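PDB 2O57: putative sarcosine dimethylglycine methyltransferase from Galdieria sulphuraria, which probably transfers methyl groups from S-adenosylmethionine to sarcosine and dimethylglycine. Local coordinates for residues E123-A128 with D132-K137. Numbering follows the deposited sequence.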
# COMPACT_ATOMS: atom_id res chain seq x y z
N GLU A 123 -4.67 -17.29 28.14
CA GLU A 123 -3.57 -18.05 28.77
C GLU A 123 -2.23 -17.41 28.42
O GLU A 123 -1.41 -17.13 29.32
CB GLU A 123 -3.58 -19.54 28.37
CG GLU A 123 -4.71 -20.36 29.02
CD GLU A 123 -4.97 -21.78 28.41
OE1 GLU A 123 -4.34 -22.15 27.39
OE2 GLU A 123 -5.85 -22.51 28.96
N TYR A 124 -2.02 -17.15 27.12
CA TYR A 124 -0.81 -16.45 26.63
C TYR A 124 -0.63 -15.08 27.26
O TYR A 124 0.49 -14.72 27.62
CB TYR A 124 -0.79 -16.28 25.10
CG TYR A 124 -0.72 -17.56 24.33
CD1 TYR A 124 0.20 -18.55 24.65
CD2 TYR A 124 -1.61 -17.80 23.28
CE1 TYR A 124 0.25 -19.75 23.95
CE2 TYR A 124 -1.57 -18.97 22.57
CZ TYR A 124 -0.66 -19.95 22.90
OH TYR A 124 -0.65 -21.12 22.20
N ASN A 125 -1.71 -14.32 27.38
CA ASN A 125 -1.62 -12.99 27.99
C ASN A 125 -1.26 -13.06 29.47
O ASN A 125 -0.50 -12.22 29.97
CB ASN A 125 -2.92 -12.22 27.80
CG ASN A 125 -3.28 -12.04 26.30
OD1 ASN A 125 -2.40 -12.02 25.44
ND2 ASN A 125 -4.57 -11.92 26.00
N ASN A 126 -1.83 -14.03 30.16
CA ASN A 126 -1.49 -14.29 31.55
C ASN A 126 -0.00 -14.66 31.70
O ASN A 126 0.68 -14.06 32.51
CB ASN A 126 -2.40 -15.36 32.14
CG ASN A 126 -3.80 -14.84 32.47
OD1 ASN A 126 -3.99 -13.65 32.79
ND2 ASN A 126 -4.79 -15.74 32.41
N GLN A 127 0.49 -15.61 30.89
CA GLN A 127 1.93 -15.99 30.93
C GLN A 127 2.84 -14.80 30.57
O GLN A 127 3.93 -14.63 31.13
CB GLN A 127 2.23 -17.11 29.94
CG GLN A 127 1.80 -18.53 30.35
CD GLN A 127 2.21 -19.59 29.31
OE1 GLN A 127 3.22 -19.43 28.59
NE2 GLN A 127 1.43 -20.69 29.23
N ALA A 128 2.38 -13.96 29.62
CA ALA A 128 3.16 -12.81 29.16
C ALA A 128 3.20 -11.69 30.20
O ALA A 128 4.03 -10.80 30.13
CB ALA A 128 2.59 -12.27 27.84
N ASP A 132 -3.42 -7.15 32.14
CA ASP A 132 -4.00 -5.83 32.43
C ASP A 132 -4.18 -4.98 31.16
O ASP A 132 -4.89 -4.00 31.21
CB ASP A 132 -3.14 -5.06 33.41
CG ASP A 132 -3.04 -5.75 34.77
OD1 ASP A 132 -4.00 -6.46 35.16
OD2 ASP A 132 -2.00 -5.56 35.42
N ASN A 133 -3.51 -5.35 30.06
CA ASN A 133 -3.62 -4.57 28.83
C ASN A 133 -4.46 -5.21 27.76
O ASN A 133 -4.91 -4.53 26.83
CB ASN A 133 -2.23 -4.22 28.24
CG ASN A 133 -1.56 -3.02 28.95
OD1 ASN A 133 -1.34 -1.94 28.34
ND2 ASN A 133 -1.23 -3.20 30.23
N ILE A 134 -4.68 -6.52 27.86
CA ILE A 134 -5.42 -7.24 26.82
C ILE A 134 -6.63 -7.98 27.41
O ILE A 134 -6.49 -8.78 28.35
CB ILE A 134 -4.53 -8.24 26.02
CG1 ILE A 134 -3.25 -7.55 25.50
CG2 ILE A 134 -5.33 -8.87 24.83
CD1 ILE A 134 -2.17 -8.56 24.99
N THR A 135 -7.81 -7.69 26.88
CA THR A 135 -8.99 -8.43 27.27
C THR A 135 -9.47 -9.26 26.10
O THR A 135 -9.28 -8.88 24.95
CB THR A 135 -10.14 -7.54 27.78
OG1 THR A 135 -10.68 -6.82 26.67
CG2 THR A 135 -9.65 -6.57 28.79
N VAL A 136 -10.07 -10.40 26.37
CA VAL A 136 -10.50 -11.25 25.28
C VAL A 136 -12.00 -11.45 25.46
O VAL A 136 -12.44 -11.94 26.51
CB VAL A 136 -9.78 -12.65 25.31
CG1 VAL A 136 -10.22 -13.49 24.12
CG2 VAL A 136 -8.25 -12.52 25.29
N LYS A 137 -12.76 -11.09 24.43
CA LYS A 137 -14.23 -11.20 24.45
C LYS A 137 -14.68 -12.10 23.30
O LYS A 137 -14.08 -12.09 22.24
CB LYS A 137 -14.86 -9.81 24.29
CG LYS A 137 -14.24 -8.67 25.17
CD LYS A 137 -14.62 -7.28 24.58
CE LYS A 137 -14.09 -6.10 25.43
NZ LYS A 137 -14.82 -5.87 26.73
O HOH W 1 -6.22 -11.44 28.25
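The carboxamide of Asn-125 lies flat on the side chain of Ile-134, the two side chains crossing at about a right angle. Both ends of the amide meet carbon: ND2 sits 3.4 Å from CG2 of Ile-134, while OD1 of Asn-125 is 3.5 Å from CD1 of the same isoleucine. Ile-134 suits this place because its branched CB sends one arm to each end of the amide; with CG2 anti to the backbone N and CG1 beside it (chi1 -51°), the methyls of the two arms, CG2 and CD1, lie over one face of the carboxamide, one above each end. Val-136, two residues along the strand and on the same face, adds a looser touch, its CG2 coming to 3.8 Å from the Asn-125 ND2. Beta-branched residues are at home in strands, and Val-136 also packs on Asn-118, Asn-121 and Glu-122 of the helix.

These residues join helix 115-128 to strand 134-138, the edge strand within this chain, and so close a beta-alpha-beta unit that starts with strand 107-112 in the Rossmann-like methyltransferase fold.

The polar link between the segments is a water, which accepts from Asn-125 ND2 at 2.8 Å and donates to Ile-134 O at 2.7 Å. ND2 also makes a weak hydrogen bond to OD1 of Asn-121, one turn back, and Asn-125 OD1 accepts from NH1 of Arg-98 on helix 95-104. Asparagine thus suits a buried site needing a donor and an acceptor on one short, flat group, and partners at both ends should restrain its rotation. A leucine here would probably cost the water its donor and the Arg-98 guanidinium this acceptor.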